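Local coordinates for uncharacterized protein Tfu_2867 (Thermobifida fusca, PDB 2QE6) that binds S-adenosylmethionine and is probably a methyltransferase that uses it as methyl donor, at residues 57-60 with 61-65; 176-179 with 180-184. The protein carries 1 engineered substitution. All coordinates share one frame; numbering follows the deposited sequence.

Contact 1. Residues 57-60 with 61-65; sequences SAIE and NRKVL. With SAM (S-adenosylmethionine), chain F.
Lys-63 N donates to Ile-59 O at 2.9 Å, and Asn-61, Arg-62 and Val-64 repeat the i to i-4 backbone bond to Ser-57, Ala-58 and Glu-60; this is regular alpha-helix within 54-75. Charge pairing occupies one side of it. Lys-63 NZ comes to 3.5 Å from Glu-60 OE2, a salt bridge whose hydrogen bond is weak. Lys-63 NZ also has a long, weak ion pair with Glu-251. Beside this pair, Ile-59 CG2 packs against Lys-63 CE at 4.0 Å, the two side chains running the same way.

The helix belongs to a Rossmann-like S-adenosylmethionine-binding fold, and its cofactor-facing side grips the methionyl carboxylate, one residue to each oxygen. Arg-62 NH1 reaches SAM O at 2.7 Å, with an N-H...O angle of 151° and the oxygen near the guanidinium plane. Asn-61 ND2 gives a weak bond to SAM OXT, 2.8 Å long but bent to 125°. The Asn-61 amide points away from the preceding turn toward the carboxylate because its CG lies anti to N (chi1 -170°); its OD1 bonds Thr-195 OG1 and its ND2 also bonds Tyr-27 OH, which fixes its rotation. Bends at chi2 and chi3 bring Arg-62 NH1 round to the cofactor carboxylate, while NH2 bonds Gln-92 O, and Leu-65 CD1 lies 3.5 Å above one face of the Arg-62 guanidinium, offset toward the rim.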
loop_
_atom_site.group_PDB
_atom_site.type_symbol
_atom_site.label_atom_id
_atom_site.label_comp_id
_atom_site.label_asym_id
_atom_site.label_seq_id
_atom_site.Cartn_x
_atom_site.Cartn_y
_atom_site.Cartn_z
ATOM N N SER A 57 7.304 -3.088 -11.681
ATOM C CA SER A 57 7.265 -2.246 -10.509
ATOM C C SER A 57 6.121 -2.626 -9.541
ATOM O O SER A 57 6.303 -2.605 -8.331
ATOM C CB SER A 57 7.199 -0.745 -10.891
ATOM O OG SER A 57 5.887 -0.272 -11.181
ATOM N N ALA A 58 4.956 -2.954 -10.075
ATOM C CA ALA A 58 3.828 -3.393 -9.279
ATOM C C ALA A 58 4.138 -4.722 -8.674
ATOM O O ALA A 58 3.840 -4.937 -7.507
ATOM C CB ALA A 58 2.529 -3.497 -10.120
ATOM N N ILE A 59 4.695 -5.641 -9.462
ATOM C CA ILE A 59 5.111 -6.943 -8.917
ATOM C C ILE A 59 6.089 -6.764 -7.732
ATOM O O ILE A 59 5.921 -7.365 -6.660
ATOM C CB ILE A 59 5.685 -7.857 -10.010
ATOM C CG1 ILE A 59 4.575 -8.223 -11.024
ATOM C CG2 ILE A 59 6.227 -9.183 -9.404
ATOM C CD1 ILE A 59 5.117 -8.763 -12.375
ATOM N N GLU A 60 7.107 -5.933 -7.919
ATOM C CA GLU A 60 8.078 -5.716 -6.868
ATOM C C GLU A 60 7.433 -5.095 -5.630
ATOM O O GLU A 60 7.871 -5.358 -4.525
ATOM C CB GLU A 60 9.222 -4.824 -7.339
ATOM C CG GLU A 60 10.155 -5.512 -8.331
ATOM C CD GLU A 60 10.769 -6.810 -7.832
ATOM O OE1 GLU A 60 10.969 -6.994 -6.600
ATOM O OE2 GLU A 60 11.082 -7.650 -8.707
ATOM N N ASN A 61 6.418 -4.262 -5.819
ATOM C CA ASN A 61 5.700 -3.659 -4.693
ATOM C C ASN A 61 4.927 -4.719 -3.912
ATOM O O ASN A 61 4.964 -4.748 -2.677
ATOM C CB ASN A 61 4.785 -2.543 -5.204
ATOM C CG ASN A 61 4.204 -1.740 -4.105
ATOM O OD1 ASN A 61 4.914 -1.130 -3.309
ATOM N ND2 ASN A 61 2.895 -1.709 -4.058
ATOM N N ARG A 62 4.281 -5.633 -4.624
ATOM C CA ARG A 62 3.644 -6.765 -3.939
ATOM C C ARG A 62 4.635 -7.656 -3.219
ATOM O O ARG A 62 4.360 -8.076 -2.119
ATOM C CB ARG A 62 2.809 -7.606 -4.900
ATOM C CG ARG A 62 1.651 -6.811 -5.479
ATOM C CD ARG A 62 0.811 -6.162 -4.390
ATOM N NE ARG A 62 0.258 -7.184 -3.491
ATOM C CZ ARG A 62 -0.749 -6.995 -2.642
ATOM N NH1 ARG A 62 -1.335 -5.811 -2.538
ATOM N NH2 ARG A 62 -1.174 -8.018 -1.894
ATOM N N LYS A 63 5.765 -7.956 -3.840
ATOM C CA LYS A 63 6.803 -8.742 -3.190
ATOM C C LYS A 63 7.367 -8.036 -1.930
ATOM O O LYS A 63 7.626 -8.688 -0.947
ATOM C CB LYS A 63 7.946 -9.063 -4.167
ATOM C CG LYS A 63 7.648 -10.089 -5.295
ATOM C CD LYS A 63 8.857 -10.100 -6.236
ATOM C CE LYS A 63 8.907 -11.222 -7.216
ATOM N NZ LYS A 63 10.066 -10.937 -8.153
ATOM N N VAL A 64 7.581 -6.715 -1.943
ATOM C CA VAL A 64 8.057 -6.058 -0.719
ATOM C C VAL A 64 6.970 -5.988 0.342
ATOM O O VAL A 64 7.273 -5.992 1.532
ATOM C CB VAL A 64 8.648 -4.619 -0.971
ATOM C CG1 VAL A 64 7.581 -3.617 -1.205
ATOM C CG2 VAL A 64 9.532 -4.204 0.182
ATOM N N LEU A 65 5.711 -5.916 -0.076
ATOM C CA LEU A 65 4.596 -5.972 0.859
ATOM C C LEU A 65 4.692 -7.270 1.650
ATOM O O LEU A 65 4.603 -7.270 2.873
ATOM C CB LEU A 65 3.243 -5.898 0.140
ATOM C CG LEU A 65 1.936 -5.987 0.957
ATOM C CD1 LEU A 65 0.859 -5.316 0.115
ATOM C CD2 LEU A 65 1.551 -7.436 1.329
HETATM N N SAM F . -1.660 -1.111 -1.039
HETATM C CA SAM F . -1.761 -2.016 -2.250
HETATM C C SAM F . -0.371 -2.415 -2.694
HETATM O O SAM F . -0.191 -3.471 -3.291
HETATM O OXT SAM F . 0.590 -1.663 -2.483
HETATM C CB SAM F . -2.463 -1.423 -3.487
HETATM C CG SAM F . -1.773 -0.214 -4.140
HETATM S SD SAM F . -2.707 0.610 -5.472
HETATM C CE SAM F . -4.141 -0.491 -5.416
HETATM C "C5'" SAM F . -3.365 1.944 -4.449
HETATM C "C4'" SAM F . -4.637 1.748 -3.614
HETATM O "O4'" SAM F . -4.804 2.864 -2.734
HETATM C "C3'" SAM F . -5.930 1.680 -4.444
HETATM O "O3'" SAM F . -6.695 0.535 -4.112
HETATM C "C2'" SAM F . -6.691 2.966 -4.163
HETATM O "O2'" SAM F . -8.110 2.877 -4.337
HETATM C "C1'" SAM F . -6.186 3.253 -2.752
HETATM N N9 SAM F . -6.325 4.676 -2.442
HETATM C C8 SAM F . -5.717 5.775 -3.048
HETATM N N7 SAM F . -6.139 6.902 -2.418
HETATM C C5 SAM F . -6.990 6.523 -1.412
HETATM C C6 SAM F . -7.684 7.269 -0.448
HETATM N N6 SAM F . -7.581 8.627 -0.447
HETATM N N1 SAM F . -8.471 6.572 0.453
HETATM C C2 SAM F . -8.580 5.167 0.428
HETATM N N3 SAM F . -7.898 4.430 -0.536
HETATM C C4 SAM F . -7.111 5.121 -1.424
#

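Contact 2. Residues 176-179 with 180-184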
loop_
_atom_site.group_PDB
_atom_site.type_symbol
_atom_site.label_atom_id
_atom_site.label_comp_id
_atom_site.label_asym_id
_atom_site.label_seq_id
_atom_site.Cartn_x
_atom_site.Cartn_y
_atom_site.Cartn_z
ATOM N N ASP A 176 1.328 15.920 5.035
ATOM C CA ASP A 176 1.951 16.084 6.364
ATOM C C ASP A 176 0.949 15.782 7.472
ATOM O O ASP A 176 1.235 14.981 8.351
ATOM C CB ASP A 176 2.558 17.471 6.572
ATOM C CG ASP A 176 3.823 17.693 5.742
ATOM O OD1 ASP A 176 4.433 16.726 5.231
ATOM O OD2 ASP A 176 4.221 18.855 5.587
ATOM N N ARG A 177 -0.232 16.384 7.388
ATOM C CA ARG A 177 -1.267 16.197 8.385
ATOM C C ARG A 177 -1.801 14.764 8.364
ATOM O O ARG A 177 -2.099 14.175 9.426
ATOM C CB ARG A 177 -2.418 17.209 8.168
ATOM C CG ARG A 177 -3.793 16.754 8.719
ATOM C CD ARG A 177 -4.982 17.619 8.234
ATOM N NE ARG A 177 -5.461 17.315 6.868
ATOM C CZ ARG A 177 -6.287 16.312 6.544
ATOM N NH1 ARG A 177 -6.737 15.461 7.464
ATOM N NH2 ARG A 177 -6.666 16.155 5.279
ATOM N N VAL A 178 -1.955 14.195 7.168
ATOM C CA VAL A 178 -2.564 12.854 7.056
ATOM C C VAL A 178 -1.640 11.779 7.639
ATOM O O VAL A 178 -2.058 10.995 8.504
ATOM C CB VAL A 178 -3.014 12.523 5.589
ATOM C CG1 VAL A 178 -3.286 11.017 5.427
ATOM C CG2 VAL A 178 -4.272 13.375 5.204
ATOM N N VAL A 179 -0.383 11.744 7.194
ATOM C CA VAL A 179 0.528 10.692 7.674
ATOM C C VAL A 179 0.852 10.934 9.152
ATOM O O VAL A 179 0.936 9.986 9.921
ATOM C CB VAL A 179 1.803 10.528 6.815
ATOM C CG1 VAL A 179 2.685 9.363 7.360
ATOM C CG2 VAL A 179 1.391 10.249 5.351
ATOM N N GLY A 180 1.017 12.204 9.520
ATOM C CA GLY A 180 1.212 12.579 10.923
ATOM C C GLY A 180 0.102 12.112 11.856
ATOM O O GLY A 180 0.369 11.726 12.988
ATOM N N ALA A 181 -1.151 12.164 11.415
ATOM C CA ALA A 181 -2.253 11.679 12.258
ATOM C C ALA A 181 -2.117 10.188 12.565
ATOM O O ALA A 181 -2.399 9.735 13.662
ATOM C CB ALA A 181 -3.585 11.960 11.584
ATOM N N TYR A 182 -1.730 9.398 11.581
ATOM C CA TYR A 182 -1.608 7.958 11.793
ATOM C C TYR A 182 -0.374 7.660 12.671
ATOM O O TYR A 182 -0.433 6.781 13.496
ATOM C CB TYR A 182 -1.541 7.203 10.434
ATOM C CG TYR A 182 -2.821 7.293 9.590
ATOM C CD1 TYR A 182 -4.005 6.712 10.031
ATOM C CD2 TYR A 182 -2.841 7.974 8.359
ATOM C CE1 TYR A 182 -5.194 6.784 9.285
ATOM C CE2 TYR A 182 -4.043 8.053 7.597
ATOM C CZ TYR A 182 -5.207 7.451 8.089
ATOM O OH TYR A 182 -6.399 7.500 7.394
ATOM N N ARG A 183 0.744 8.366 12.472
ATOM C CA ARG A 183 1.941 8.174 13.330
ATOM C C ARG A 183 1.623 8.513 14.770
ATOM O O ARG A 183 2.053 7.813 15.682
ATOM C CB ARG A 183 3.118 9.058 12.885
ATOM C CG ARG A 183 3.740 8.642 11.564
ATOM C CD ARG A 183 5.106 9.196 11.368
ATOM N NE ARG A 183 5.099 10.593 11.723
ATOM C CZ ARG A 183 4.887 11.611 10.907
ATOM N NH1 ARG A 183 4.705 11.434 9.622
ATOM N NH2 ARG A 183 4.873 12.837 11.410
ATOM N N ASP A 184 0.860 9.593 14.954
ATOM C CA ASP A 184 0.483 10.079 16.271
ATOM C C ASP A 184 -0.444 9.102 16.980
ATOM O O ASP A 184 -0.361 9.000 18.184
ATOM C CB ASP A 184 -0.175 11.465 16.214
ATOM C CG ASP A 184 0.809 12.577 15.895
ATOM O OD1 ASP A 184 2.032 12.339 15.929
ATOM O OD2 ASP A 184 0.338 13.698 15.578
HETATM O O HOH W 1 3.717 13.592 8.052
#
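Val-178 with Tyr-182 and Val-179 with Arg-183 are i to i+4 side-chain contacts along helix 175-185, the connecting helix of a beta-alpha-beta unit between strands 160-163 and 191-197 of the Rossmann-like sheet. Backbone geometry supports this reading: Arg-183 N donates to Val-179 O at 3.0 Å with an N-H...O angle of 165°. One turn is less regular, since Val-178 O receives two bonds, from Ala-181 N and from Tyr-182 N, and both are weak.

The apolar contact joins Val-178 CG1 to Tyr-182 CE2 at 3.8 Å, with the side chains alongside each other and pointing the same way. The Tyr-182 CD2 corner of the ring also approaches Val-178 O obliquely, at 3.1 Å. Tyr-182 OH bonds the carbonyl of Val-137, a residue that binds S-adenosylmethionine, and the ring packs on Pro-140 and Ile-143, tying this helix to helix 140-145 and the segment before it. Val-179 instead faces the sheet, touching Leu-192 and Met-194 of strand 191-197.

Arg-183 bends at chi3 (-46°) and folds back along the helix. Its NH1 comes 3.7 Å from Val-179 CG1 and makes a weak hydrogen bond to Gln-230 O, while Gly-180 CA lies 3.6 Å above one face of the Arg-183 guanidinium, offset toward the rim. A water in the plane of that guanidinium bridges Arg-183 NH1 and Asp-176 O: it accepts from Arg-183 NH1 at 2.8 Å and donates to Asp-176 O at 2.9 Å.

Contacts 1 and 2 are both local contacts within one helix of a single Rossmann-like chain, but on different helices and on opposite sides of the chain's centre, about 24 Å between centres and about 15 Å between nearest atoms. Contact 1 lies nearer the middle, its centre about 10 Å from the chain centre against 16 Å; both are partly buried. The chemistry follows place: in 57-65 the cofactor-facing polar side chains bind the ligand directly and a salt bridge occupies another side, whereas 176-184 packs valines and a tyrosine inward and uses water to link arginine with backbone. Contact 2 reaches the cofactor site only indirectly, through a neighbouring residue.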